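Local coordinates for protein protease (PDB 5Z6O) that hydrolyses peptide bonds as a subtilisin-family serine protease related to proteinase K, probably cleaving proteins such as casein, gelatin and collagen, at residues V111-M115 against A144-A149; G129-M135 against G156-A162; V181-S187 against V203-G209; A32-I38 against A89-V95; W58-D64 against V95-G101. All blocks are in the same frame, centred on the assembly; numbering follows the deposited sequence. Where two conformers were deposited one is given.

Interaction 1: residues V111-M115 against A144-A149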
# COMPACT_ATOMS: atom_id res chain seq x y z
N VAL A 111 3.85 -14.70 -8.90
CA VAL A 111 3.92 -13.66 -7.86
C VAL A 111 5.24 -13.77 -7.11
O VAL A 111 5.92 -12.76 -6.85
CB VAL A 111 2.73 -13.78 -6.90
CG1 VAL A 111 2.88 -12.79 -5.73
CG2 VAL A 111 1.44 -13.55 -7.64
N ILE A 112 5.60 -14.99 -6.70
CA ILE A 112 6.81 -15.15 -5.91
C ILE A 112 8.03 -14.75 -6.73
O ILE A 112 8.96 -14.14 -6.20
CB ILE A 112 6.91 -16.60 -5.39
CG1 ILE A 112 5.79 -16.84 -4.38
CG2 ILE A 112 8.31 -16.87 -4.76
CD1 ILE A 112 5.67 -18.24 -3.92
N ALA A 113 8.04 -15.08 -8.03
CA ALA A 113 9.13 -14.66 -8.91
C ALA A 113 9.26 -13.13 -8.94
O ALA A 113 10.38 -12.60 -8.94
CB ALA A 113 8.91 -15.21 -10.33
N GLY A 114 8.13 -12.41 -8.93
CA GLY A 114 8.22 -10.95 -8.89
C GLY A 114 8.75 -10.43 -7.57
O GLY A 114 9.55 -9.48 -7.53
N MET A 115 8.33 -11.06 -6.46
CA MET A 115 8.85 -10.67 -5.15
C MET A 115 10.35 -10.88 -5.06
O MET A 115 11.08 -10.01 -4.55
CB MET A 115 8.15 -11.48 -4.05
CG MET A 115 6.65 -11.29 -4.05
SD MET A 115 5.78 -12.47 -3.02
CE MET A 115 6.40 -11.99 -1.43
N ALA A 144 4.18 -21.57 1.02
CA ALA A 144 5.21 -21.02 0.14
C ALA A 144 5.06 -19.51 -0.02
O ALA A 144 6.05 -18.77 0.01
CB ALA A 144 5.15 -21.69 -1.23
N MET A 145 3.84 -19.04 -0.21
CA MET A 145 3.63 -17.60 -0.29
C MET A 145 3.98 -16.90 1.02
O MET A 145 4.60 -15.82 1.02
CB MET A 145 2.19 -17.33 -0.72
CG MET A 145 1.79 -15.86 -0.68
SD MET A 145 2.70 -15.01 -1.99
CE MET A 145 2.04 -15.88 -3.40
N ASN A 146 3.62 -17.49 2.17
CA ASN A 146 3.99 -16.89 3.45
C ASN A 146 5.50 -16.87 3.65
O ASN A 146 6.04 -15.88 4.16
CB ASN A 146 3.33 -17.63 4.61
CG ASN A 146 1.88 -17.23 4.80
OD1 ASN A 146 1.28 -16.58 3.95
ND2 ASN A 146 1.33 -17.58 5.94
N ASP A 147 6.21 -17.94 3.26
CA ASP A 147 7.67 -17.94 3.34
C ASP A 147 8.27 -16.83 2.48
O ASP A 147 9.26 -16.19 2.88
CB ASP A 147 8.27 -19.26 2.87
CG ASP A 147 7.98 -20.41 3.83
OD1 ASP A 147 7.60 -20.14 4.98
OD2 ASP A 147 8.14 -21.56 3.36
N ALA A 148 7.77 -16.69 1.26
CA ALA A 148 8.30 -15.66 0.36
C ALA A 148 8.11 -14.27 0.96
O ALA A 148 9.01 -13.43 0.90
CB ALA A 148 7.62 -15.76 -1.00
N ALA A 149 6.92 -14.02 1.51
CA ALA A 149 6.65 -12.71 2.14
C ALA A 149 7.58 -12.46 3.33
O ALA A 149 8.13 -11.34 3.50
CB ALA A 149 5.20 -12.63 2.58
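Two helices run side by side here, their short segments pointing the same way within 10° and approaching to 10.3 Å between axes, with no hydrogen bond between them. Val-111 starts the contact: its CG1 lies 4.0 Å from Met-145 CE, the methyl that the p,p turn of the Met-145 side chain carries across the gap. Ile-112 touches three residues of the other helix. Its CD1 sits 4.4 Å from Ala-144 CB, its CG1 is 4.0 Å from Met-145 CE, and its CG2 meets Ala-148 CB at 4.0 Å, so one branched side chain spans a full turn of 144-149. One turn after Val-111 comes Met-115, its N bonded to Val-111 O at 3.0 Å. The sulphurs Met-115 SD and Met-145 SD lie 4.1 Å apart, while Met-115 CE slips over the Ala-148 to Ala-149 peptide, 3.6 Å from Ala-149 N. The small alanines on 144-149 let these longer side chains approach the backbone. Met-135 of strand 131-135 lies beneath Val-111 and Met-115. Near-parallel helices packed on one face of a parallel sheet are characteristic of the three-layer alpha/beta/alpha fold of subtilases.

Interaction 2: residues G129-M135 against G156-A162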
# COMPACT_ATOMS: atom_id res chain seq x y z
N GLY A 129 16.74 -1.80 3.88
CA GLY A 129 16.30 -1.07 5.04
C GLY A 129 15.54 0.20 4.75
O GLY A 129 14.98 0.78 5.67
N LYS A 130 15.49 0.63 3.49
CA LYS A 130 14.73 1.83 3.15
C LYS A 130 14.00 1.61 1.83
O LYS A 130 14.04 2.43 0.90
CB LYS A 130 15.65 3.05 3.14
CG LYS A 130 17.00 2.86 2.51
CD LYS A 130 17.81 4.16 2.70
CE LYS A 130 18.79 4.42 1.55
NZ LYS A 130 20.04 3.62 1.68
N SER A 131 13.29 0.49 1.74
CA SER A 131 12.54 0.08 0.56
C SER A 131 11.17 -0.37 1.03
O SER A 131 11.05 -0.87 2.16
CB SER A 131 13.15 -1.12 -0.21
OG SER A 131 14.41 -0.86 -0.78
N VAL A 132 10.16 -0.27 0.14
CA VAL A 132 8.78 -0.60 0.49
C VAL A 132 8.20 -1.47 -0.62
O VAL A 132 8.49 -1.25 -1.80
CB VAL A 132 7.94 0.70 0.68
CG1 VAL A 132 6.44 0.39 0.75
CG2 VAL A 132 8.43 1.43 1.92
N MET A 133 7.44 -2.49 -0.23
CA MET A 133 6.74 -3.30 -1.20
C MET A 133 5.27 -3.30 -0.86
O MET A 133 4.90 -3.50 0.30
CB MET A 133 7.29 -4.74 -1.20
CG MET A 133 6.56 -5.64 -2.20
SD MET A 133 7.16 -7.36 -2.21
CE MET A 133 8.75 -7.17 -3.01
N ASN A 134 4.43 -3.09 -1.86
CA ASN A 134 2.99 -3.14 -1.66
C ASN A 134 2.41 -4.36 -2.38
O ASN A 134 2.62 -4.53 -3.59
CB ASN A 134 2.30 -1.89 -2.16
CG ASN A 134 0.82 -1.90 -1.83
OD1 ASN A 134 0.43 -1.70 -0.66
ND2 ASN A 134 -0.01 -2.16 -2.82
N MET A 135 1.60 -5.15 -1.67
CA MET A 135 0.98 -6.34 -2.27
C MET A 135 -0.52 -6.23 -2.05
O MET A 135 -1.01 -6.58 -0.98
CB MET A 135 1.50 -7.65 -1.69
CG MET A 135 2.90 -7.96 -2.25
SD MET A 135 3.43 -9.68 -1.80
CE MET A 135 2.26 -10.70 -2.67
N GLY A 156 15.13 -6.76 4.37
CA GLY A 156 15.15 -5.31 4.50
C GLY A 156 14.15 -4.54 3.65
O GLY A 156 14.41 -3.37 3.32
N VAL A 157 13.03 -5.14 3.26
CA VAL A 157 11.97 -4.46 2.51
C VAL A 157 10.68 -4.51 3.32
O VAL A 157 10.21 -5.60 3.67
CB VAL A 157 11.77 -5.08 1.11
CG1 VAL A 157 10.67 -4.33 0.33
CG2 VAL A 157 13.05 -5.04 0.27
N PHE A 158 10.10 -3.34 3.63
CA PHE A 158 8.84 -3.29 4.37
C PHE A 158 7.74 -3.79 3.46
O PHE A 158 7.75 -3.50 2.26
CB PHE A 158 8.56 -1.85 4.82
CG PHE A 158 7.13 -1.61 5.29
CD1 PHE A 158 6.76 -1.80 6.60
CD2 PHE A 158 6.17 -1.18 4.38
CE1 PHE A 158 5.45 -1.56 7.01
CE2 PHE A 158 4.88 -0.92 4.78
CZ PHE A 158 4.51 -1.11 6.09
N LEU A 159 6.79 -4.56 4.00
CA LEU A 159 5.81 -5.19 3.13
C LEU A 159 4.42 -4.92 3.67
O LEU A 159 4.06 -5.39 4.76
CB LEU A 159 6.10 -6.69 2.98
CG LEU A 159 5.09 -7.50 2.14
CD1 LEU A 159 4.80 -6.84 0.78
CD2 LEU A 159 5.66 -8.90 1.96
N SER A 160 3.63 -4.11 2.97
CA SER A 160 2.23 -3.91 3.31
C SER A 160 1.36 -4.80 2.44
O SER A 160 1.54 -4.85 1.22
CB SER A 160 1.84 -2.43 3.14
OG SER A 160 2.07 -2.00 1.83
N VAL A 161 0.41 -5.49 3.07
CA VAL A 161 -0.42 -6.50 2.41
C VAL A 161 -1.89 -6.23 2.67
O VAL A 161 -2.29 -6.00 3.82
CB VAL A 161 -0.05 -7.91 2.95
CG1 VAL A 161 -0.91 -8.95 2.32
CG2 VAL A 161 1.43 -8.23 2.64
N ALA A 162 -2.71 -6.32 1.61
CA ALA A 162 -4.16 -6.24 1.78
C ALA A 162 -4.66 -7.42 2.60
O ALA A 162 -4.24 -8.57 2.40
CB ALA A 162 -4.84 -6.23 0.42
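Six backbone hydrogen bonds join these two segments, most of them between parallel strands. Phe-158 N gives to Ser-131 O (3.0 Å), Met-133 N to Phe-158 O (2.7 Å), Ser-160 N to Met-133 O (3.0 Å), Met-135 N to Ser-160 O (2.9 Å) and Ala-162 N to Met-135 O (3.1 Å). Ahead of the strands, Gly-129 N bonds Gly-156 O at 2.9 Å; Gly-156, at positive phi, is the C-prime residue of the Schellman motif ending helix 143-154. Supporting CA-H...O contacts include Leu-159 CA to Met-133 O and Val-161 CA to Met-135 O, both 3.4 Å. Apolar packing is richest on the face of Met-133, Met-135, Val-157, Leu-159 and Val-161: Leu-159 CD1 lies 3.7 Å from both Met-133 CG and Met-135 CG, and Met-133 CB is 3.7 Å from Val-157 CG1. On the other face, Val-132 CG1 meets the edge of the Phe-158 ring, 4.0 Å from CD2. Strand 131-135 continues the sheet into strand 37-42 through Val-132 and Asn-134. Helices 108-124 and 143-154 cover the methionine face, whereas helix 227-245, which begins at the active-site end with Thr-227 touching Ala-162, lies against Phe-158 and Ser-160.

Interaction 3: residues V181-S187 against V203-G209. With CA (calcium ion), chain B.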
# COMPACT_ATOMS: atom_id res chain seq x y z
N VAL A 181 4.66 -9.24 8.20
CA VAL A 181 4.15 -8.30 7.21
C VAL A 181 3.22 -7.34 7.91
O VAL A 181 2.84 -7.57 9.06
CB VAL A 181 3.42 -9.01 6.05
CG1 VAL A 181 4.38 -9.91 5.28
CG2 VAL A 181 2.23 -9.79 6.56
N CYS A 182 2.86 -6.24 7.23
CA CYS A 182 1.98 -5.25 7.82
C CYS A 182 0.64 -5.44 7.10
O CYS A 182 0.52 -5.13 5.91
CB CYS A 182 2.57 -3.85 7.62
SG CYS A 182 2.12 -2.67 8.93
N THR A 183 -0.31 -6.07 7.78
CA THR A 183 -1.56 -6.50 7.14
C THR A 183 -2.66 -5.48 7.41
O THR A 183 -2.93 -5.15 8.57
CB THR A 183 -1.97 -7.86 7.72
OG1 THR A 183 -0.94 -8.82 7.43
CG2 THR A 183 -3.27 -8.33 7.13
N ILE A 184 -3.33 -5.02 6.33
CA ILE A 184 -4.10 -3.77 6.39
C ILE A 184 -5.57 -4.07 6.07
O ILE A 184 -5.88 -4.61 5.01
CB ILE A 184 -3.56 -2.71 5.41
CG1 ILE A 184 -2.03 -2.57 5.50
CG2 ILE A 184 -4.24 -1.38 5.65
CD1 ILE A 184 -1.56 -2.33 6.96
N ALA A 185 -6.47 -3.68 6.98
CA ALA A 185 -7.90 -3.77 6.75
C ALA A 185 -8.44 -2.43 6.25
O ALA A 185 -7.77 -1.40 6.31
CB ALA A 185 -8.62 -4.20 8.04
N ALA A 186 -9.66 -2.47 5.71
CA ALA A 186 -10.22 -1.33 4.99
C ALA A 186 -11.26 -0.58 5.83
O ALA A 186 -12.18 -1.19 6.37
CB ALA A 186 -10.87 -1.79 3.69
N SER A 187 -11.13 0.76 5.88
CA SER A 187 -12.09 1.59 6.61
C SER A 187 -12.92 2.42 5.64
O SER A 187 -12.56 2.57 4.47
CB SER A 187 -11.37 2.51 7.61
OG SER A 187 -10.64 3.55 6.96
N VAL A 203 -4.51 -8.62 11.67
CA VAL A 203 -4.59 -7.28 11.11
C VAL A 203 -3.80 -6.32 11.99
O VAL A 203 -4.02 -6.24 13.21
CB VAL A 203 -6.05 -6.85 10.95
CG1 VAL A 203 -6.15 -5.34 10.62
CG2 VAL A 203 -6.70 -7.64 9.84
N ASP A 204 -2.89 -5.55 11.38
CA ASP A 204 -2.09 -4.61 12.14
C ASP A 204 -2.81 -3.27 12.31
O ASP A 204 -2.69 -2.63 13.37
CB ASP A 204 -0.74 -4.40 11.45
CG ASP A 204 0.12 -5.66 11.50
OD1 ASP A 204 0.58 -5.98 12.61
OD2 ASP A 204 0.25 -6.38 10.48
N LEU A 205 -3.53 -2.82 11.28
CA LEU A 205 -4.31 -1.57 11.39
C LEU A 205 -5.24 -1.44 10.19
O LEU A 205 -5.18 -2.22 9.24
CB LEU A 205 -3.40 -0.34 11.51
CG LEU A 205 -2.60 0.02 10.28
CD1 LEU A 205 -2.33 1.55 10.28
CD2 LEU A 205 -1.23 -0.68 10.29
N TYR A 206 -6.10 -0.43 10.26
CA TYR A 206 -7.01 -0.01 9.20
C TYR A 206 -6.41 1.14 8.42
O TYR A 206 -5.66 1.95 8.96
CB TYR A 206 -8.37 0.48 9.76
CG TYR A 206 -9.32 -0.65 10.14
CD1 TYR A 206 -9.17 -1.36 11.36
CD2 TYR A 206 -10.36 -1.02 9.27
CE1 TYR A 206 -10.04 -2.43 11.68
CE2 TYR A 206 -11.24 -2.07 9.58
CZ TYR A 206 -11.08 -2.75 10.78
OH TYR A 206 -11.98 -3.77 11.03
N ALA A 207 -6.82 1.23 7.15
CA ALA A 207 -6.54 2.41 6.35
C ALA A 207 -7.71 2.59 5.41
O ALA A 207 -8.46 1.63 5.17
CB ALA A 207 -5.23 2.27 5.56
N PRO A 208 -7.88 3.79 4.84
CA PRO A 208 -9.05 4.05 3.99
C PRO A 208 -9.10 3.08 2.82
O PRO A 208 -8.12 2.90 2.10
CB PRO A 208 -8.81 5.49 3.51
CG PRO A 208 -8.12 6.13 4.67
CD PRO A 208 -7.16 5.03 5.18
N GLY A 209 -10.28 2.48 2.63
CA GLY A 209 -10.36 1.43 1.64
C GLY A 209 -11.64 1.41 0.86
O GLY A 209 -11.79 0.57 -0.03
CA CA B . 1.85 -7.93 11.41
O HOH W 1 0.55 -9.28 10.06
O HOH W 2 3.92 -6.85 11.77
O HOH W 3 0.13 -8.77 12.59
O HOH W 4 3.06 -10.28 11.32
O HOH W 5 2.21 -8.37 13.75
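Asp-204 does double duty, binding calcium and closing the strand pair. Asp-204 OD1 and OD2 chelate the calcium ion at 2.6 and 2.4 Å, and Val-181 O adds a third protein oxygen at 2.6 Å; five waters bring the coordination to eight. OD2 of Asp-204 also accepts from Thr-183 N at 2.8 Å, and Asp-204 N gives to Thr-183 O at 2.8 Å, so the two residues bind each other in both directions. Thr-183 OG1 receives a hydrogen bond from one calcium water, 3.1 Å from that water's O, and is also bonded to Ala-176 O. Leu-205 N, by contrast, is buried with no partner, 3.6 Å from Thr-183 O. Beyond it the parallel ladder continues without a gap: Ala-185 N to Leu-205 O (3.0 Å), Ala-207 N to Ala-185 O (2.9 Å), Ser-187 N to Ala-207 O (2.9 Å) and Gly-209 N to Ser-187 O (2.9 Å). Tyr-206 OH is taken up by Ser-193, and its ring receives Ala-185 CB over one face in a CH-pi contact, 3.8 Å from the centroid. Strand 182-187 pairs on its other side with strand 157-162, while 205-208 is one of the sheet's two edge strands within this chain. Helix 227-245 packs on Ile-184 and Ala-207; helix 249-259 covers Leu-205 and is tied to Cys-182 by the disulfide with Cys-253.

Interaction 4: residues A32-I38 against A89-V95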
# COMPACT_ATOMS: atom_id res chain seq x y z
N ALA A 32 8.27 14.18 1.96
CA ALA A 32 7.33 13.52 1.05
C ALA A 32 7.84 12.19 0.52
O ALA A 32 7.51 11.81 -0.61
CB ALA A 32 6.97 14.45 -0.13
N GLY A 33 8.58 11.43 1.32
CA GLY A 33 9.04 10.13 0.89
C GLY A 33 10.16 10.16 -0.12
O GLY A 33 10.47 9.13 -0.71
N GLU A 34 10.81 11.29 -0.34
CA GLU A 34 11.83 11.35 -1.37
C GLU A 34 12.98 10.40 -1.07
O GLU A 34 13.38 10.24 0.08
CB GLU A 34 12.39 12.79 -1.49
CG GLU A 34 13.29 12.99 -2.72
CD GLU A 34 13.53 14.48 -3.03
OE1 GLU A 34 13.91 15.23 -2.11
OE2 GLU A 34 13.32 14.89 -4.20
N GLY A 35 13.48 9.74 -2.10
CA GLY A 35 14.58 8.82 -1.94
C GLY A 35 14.20 7.43 -1.52
O GLY A 35 15.09 6.57 -1.39
N ILE A 36 12.92 7.16 -1.30
CA ILE A 36 12.45 5.81 -0.96
C ILE A 36 11.88 5.15 -2.21
O ILE A 36 11.13 5.78 -2.95
CB ILE A 36 11.39 5.86 0.14
CG1 ILE A 36 11.91 6.64 1.34
CG2 ILE A 36 11.03 4.41 0.56
CD1 ILE A 36 13.20 6.01 1.95
N VAL A 37 12.18 3.86 -2.41
CA VAL A 37 11.67 3.09 -3.54
C VAL A 37 10.49 2.27 -3.07
O VAL A 37 10.57 1.58 -2.04
CB VAL A 37 12.77 2.18 -4.12
CG1 VAL A 37 12.20 1.36 -5.28
CG2 VAL A 37 13.96 3.04 -4.56
N ILE A 38 9.39 2.33 -3.82
CA ILE A 38 8.19 1.54 -3.55
C ILE A 38 8.01 0.56 -4.70
O ILE A 38 7.82 0.97 -5.85
CB ILE A 38 6.95 2.42 -3.42
CG1 ILE A 38 7.08 3.38 -2.23
CG2 ILE A 38 5.74 1.53 -3.20
CD1 ILE A 38 6.00 4.52 -2.23
N ALA A 89 2.88 9.56 -0.62
CA ALA A 89 4.31 9.88 -0.60
C ALA A 89 4.64 10.44 -1.97
O ALA A 89 5.05 9.71 -2.88
CB ALA A 89 5.18 8.66 -0.25
N LYS A 90 4.46 11.76 -2.11
CA LYS A 90 4.40 12.38 -3.43
C LYS A 90 5.77 12.54 -4.10
O LYS A 90 5.79 12.96 -5.25
CB LYS A 90 3.73 13.75 -3.31
CG LYS A 90 2.27 13.63 -2.84
CD LYS A 90 1.54 14.94 -2.89
CE LYS A 90 0.21 14.78 -2.19
NZ LYS A 90 -0.82 14.10 -3.00
N LYS A 91 6.87 12.22 -3.43
CA LYS A 91 8.21 12.27 -4.05
C LYS A 91 8.92 10.94 -4.06
O LYS A 91 10.07 10.87 -4.50
CB LYS A 91 9.10 13.31 -3.32
CG LYS A 91 8.60 14.73 -3.57
CD LYS A 91 9.49 15.75 -2.89
CE LYS A 91 9.23 17.15 -3.44
NZ LYS A 91 10.03 18.12 -2.62
N ALA A 92 8.25 9.87 -3.63
CA ALA A 92 8.86 8.54 -3.64
C ALA A 92 9.07 8.08 -5.07
O ALA A 92 8.43 8.57 -6.01
CB ALA A 92 7.98 7.54 -2.87
N SER A 93 10.00 7.13 -5.24
CA SER A 93 10.17 6.42 -6.50
C SER A 93 9.29 5.17 -6.51
O SER A 93 9.10 4.53 -5.48
CB SER A 93 11.62 6.00 -6.72
OG SER A 93 12.49 7.11 -6.67
N VAL A 94 8.78 4.81 -7.70
CA VAL A 94 7.84 3.70 -7.85
C VAL A 94 8.37 2.76 -8.91
O VAL A 94 8.79 3.21 -9.97
CB VAL A 94 6.44 4.20 -8.25
CG1 VAL A 94 5.51 3.03 -8.39
CG2 VAL A 94 5.94 5.10 -7.23
N VAL A 95 8.32 1.44 -8.64
CA VAL A 95 8.83 0.44 -9.57
C VAL A 95 7.72 -0.56 -9.84
O VAL A 95 7.17 -1.16 -8.91
CB VAL A 95 10.08 -0.26 -9.02
CG1 VAL A 95 10.57 -1.28 -10.01
CG2 VAL A 95 11.20 0.74 -8.76
O HOH W 6 12.75 17.62 -4.50
O HOH W 7 12.45 9.51 -4.88
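Three backbone hydrogen bonds begin the pairing of two neighbouring strands of the parallel subtilase sheet. Ile-38 N gives to Ser-93 O at 2.8 Å, flanked by Ser-93 N to Ile-36 O and Val-95 N to Ile-38 O, both 2.9 Å; a fourth, Lys-91 N to Ala-32 O, also 2.9 Å, joins the loops ahead. Those loops hold a type II turn, Gly-33 to Ile-36, and a type I turn, Ala-89 to Ala-92. One water links them, bonding Gly-35 N, Lys-91 O and Ser-93 OG; another accepts a weak bond from Lys-91 NZ and donates to Glu-34 OE2. Gly-33 fits because a side chain there would clash with Ala-89 CB. The aliphatic part of Lys-91 covers Ala-32, with CG 3.8 Å from Ala-32 CB. Helices 73-82 and 227-245 pack on Ile-38, while Arg-125 touches Val-37 and Val-95 on the other face. There Val-37 CG1 meets Val-95 CG2 at 3.7 Å, and on the face toward those helices Ile-38 CD1 reaches Ala-92 CB at 3.7 Å.

Interaction 5: residues W58-D64 against V95-G101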
# COMPACT_ATOMS: atom_id res chain seq x y z
N TRP A 58 9.65 0.93 -14.95
CA TRP A 58 9.24 -0.46 -15.12
C TRP A 58 10.32 -1.38 -14.57
O TRP A 58 11.48 -1.27 -14.97
CB TRP A 58 9.02 -0.78 -16.60
CG TRP A 58 8.31 -2.07 -16.77
CD1 TRP A 58 8.88 -3.30 -16.98
CD2 TRP A 58 6.90 -2.27 -16.73
NE1 TRP A 58 7.88 -4.26 -17.07
CE2 TRP A 58 6.67 -3.65 -16.90
CE3 TRP A 58 5.82 -1.42 -16.53
CZ2 TRP A 58 5.39 -4.18 -16.90
CZ3 TRP A 58 4.55 -1.94 -16.55
CH2 TRP A 58 4.34 -3.31 -16.72
N GLY A 59 9.95 -2.30 -13.66
CA GLY A 59 10.89 -3.21 -13.06
C GLY A 59 10.93 -4.53 -13.81
O GLY A 59 11.92 -4.81 -14.50
N THR A 60 9.87 -5.34 -13.71
CA THR A 60 9.85 -6.62 -14.40
C THR A 60 8.41 -7.06 -14.63
O THR A 60 7.46 -6.46 -14.13
CB THR A 60 10.66 -7.66 -13.61
OG1 THR A 60 11.01 -8.75 -14.47
CG2 THR A 60 9.90 -8.22 -12.39
N ASN A 61 8.25 -8.12 -15.43
CA ASN A 61 6.94 -8.63 -15.81
C ASN A 61 7.07 -10.14 -15.76
O ASN A 61 7.76 -10.72 -16.59
CB ASN A 61 6.53 -8.14 -17.23
CG ASN A 61 5.13 -8.59 -17.65
OD1 ASN A 61 4.53 -9.50 -17.05
ND2 ASN A 61 4.59 -7.95 -18.68
N THR A 62 6.44 -10.78 -14.78
CA THR A 62 6.47 -12.24 -14.71
C THR A 62 5.18 -12.86 -15.21
O THR A 62 5.04 -14.09 -15.17
CB THR A 62 6.75 -12.72 -13.29
OG1 THR A 62 5.64 -12.40 -12.46
CG2 THR A 62 8.06 -12.12 -12.74
N ALA A 63 4.24 -12.07 -15.70
CA ALA A 63 2.93 -12.57 -16.11
C ALA A 63 2.79 -12.78 -17.61
O ALA A 63 2.16 -13.74 -18.02
CB ALA A 63 1.80 -11.61 -15.68
N ASP A 64 3.28 -11.86 -18.44
CA ASP A 64 3.09 -11.98 -19.89
C ASP A 64 4.16 -11.14 -20.59
O ASP A 64 5.20 -10.82 -20.00
CB ASP A 64 1.65 -11.58 -20.29
CG ASP A 64 1.29 -10.15 -19.89
OD1 ASP A 64 2.17 -9.28 -19.87
OD2 ASP A 64 0.09 -9.89 -19.63
N VAL A 95 8.32 1.44 -8.64
CA VAL A 95 8.83 0.44 -9.57
C VAL A 95 7.72 -0.56 -9.84
O VAL A 95 7.17 -1.16 -8.91
CB VAL A 95 10.08 -0.26 -9.02
CG1 VAL A 95 10.57 -1.28 -10.01
CG2 VAL A 95 11.20 0.74 -8.76
N ALA A 96 7.37 -0.74 -11.12
CA ALA A 96 6.30 -1.67 -11.47
C ALA A 96 6.84 -3.08 -11.45
O ALA A 96 7.82 -3.39 -12.14
CB ALA A 96 5.77 -1.37 -12.87
N VAL A 97 6.20 -3.96 -10.67
CA VAL A 97 6.49 -5.38 -10.73
C VAL A 97 5.20 -6.06 -11.17
O VAL A 97 4.30 -6.29 -10.36
CB VAL A 97 7.00 -5.92 -9.39
CG1 VAL A 97 7.31 -7.42 -9.51
CG2 VAL A 97 8.25 -5.14 -8.89
N LYS A 98 5.09 -6.40 -12.44
CA LYS A 98 3.84 -6.94 -12.97
C LYS A 98 3.84 -8.45 -12.79
O LYS A 98 4.68 -9.16 -13.38
CB LYS A 98 3.68 -6.59 -14.45
CG LYS A 98 2.41 -7.20 -15.03
CD LYS A 98 2.08 -6.63 -16.44
CE LYS A 98 1.08 -7.53 -17.09
NZ LYS A 98 0.66 -6.90 -18.39
N VAL A 99 2.90 -8.97 -11.98
CA VAL A 99 2.85 -10.40 -11.66
C VAL A 99 1.46 -10.96 -11.94
O VAL A 99 1.24 -12.17 -11.85
CB VAL A 99 3.24 -10.68 -10.20
CG1 VAL A 99 4.66 -10.19 -9.88
CG2 VAL A 99 2.21 -10.05 -9.25
N LEU A 100 0.52 -10.08 -12.27
CA LEU A 100 -0.85 -10.46 -12.61
C LEU A 100 -1.18 -9.96 -14.01
O LEU A 100 -0.74 -8.88 -14.41
CB LEU A 100 -1.86 -9.84 -11.65
CG LEU A 100 -1.58 -9.98 -10.15
CD1 LEU A 100 -2.61 -9.14 -9.38
CD2 LEU A 100 -1.65 -11.44 -9.75
N GLY A 101 -2.01 -10.72 -14.72
CA GLY A 101 -2.39 -10.40 -16.09
C GLY A 101 -3.51 -9.38 -16.16
O GLY A 101 -3.96 -8.82 -15.16
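A beta bulge interrupts this parallel pair: Gly-59 N and Thr-60 N both bond the single acceptor Ala-96 O, at 2.8 and 3.2 Å, and the register slips by one residue between Trp-58 and Thr-60. Gly-59 suits the spot, since a CB would clash with Val-95 CG1 and Ala-96 O. Past the bulge the ladder resumes with Lys-98 N to Thr-60 O at 2.9 Å and Thr-62 N to Lys-98 O at 2.8 Å. The Trp-58 indole lies over Ala-96, whose CB makes a CH-pi contact 4.1 Å from the centroid of the six-membered ring. Lys-98 extends fully to a salt bridge with Asp-64, NZ to OD1 3.2 Å, and also bonds the carbonyls of Asp-66 and Thr-68. Asp-64 OD1 also accepts from Asp-66 N. Asn-61 shapes that loop: its OD1 accepts from Ala-63 N at 2.9 Å, an Asx turn, and from Asp-64 N at 3.0 Å, while its ND2 gives to Asp-64 OD1 at 3.0 Å. Leu-100 belongs to the inhibitor pocket. Strand 56-61 is outermost in the sheet and forms a beta-alpha-beta unit with helix 73-82 and strand 93-98; strand 37-42 borders 93-98, and helix 108-124 packs against Thr-60 and Val-99.

Overall arrangement
Four contacts lie in one seven-stranded parallel sheet, ordered 56-61, 93-98, 37-42, 131-135, 157-162, 182-187, 205-208. Interactions 5, 4, 2 and 3 follow that order, with the centres of interactions 5 and 3 about 24 Å apart. Along the chain interactions 4 and 5, interleaved and sharing strand 93-98 and Val-95, come first; then 1 and 2, also interleaved, because helices 108-124 and 143-154 lead into strands 131-135 and 157-162; 3 is last. Interaction 1 touches interaction 2 through Met-115 and Met-135, and interaction 5 through Gly-114 and Val-99. Calcium sits beside edge strand 205-208; the probable charge relay residues are Asp-42, ending strand 37-42, and His-73 and Ser-228, at the starts of helices 73-82 and 227-245.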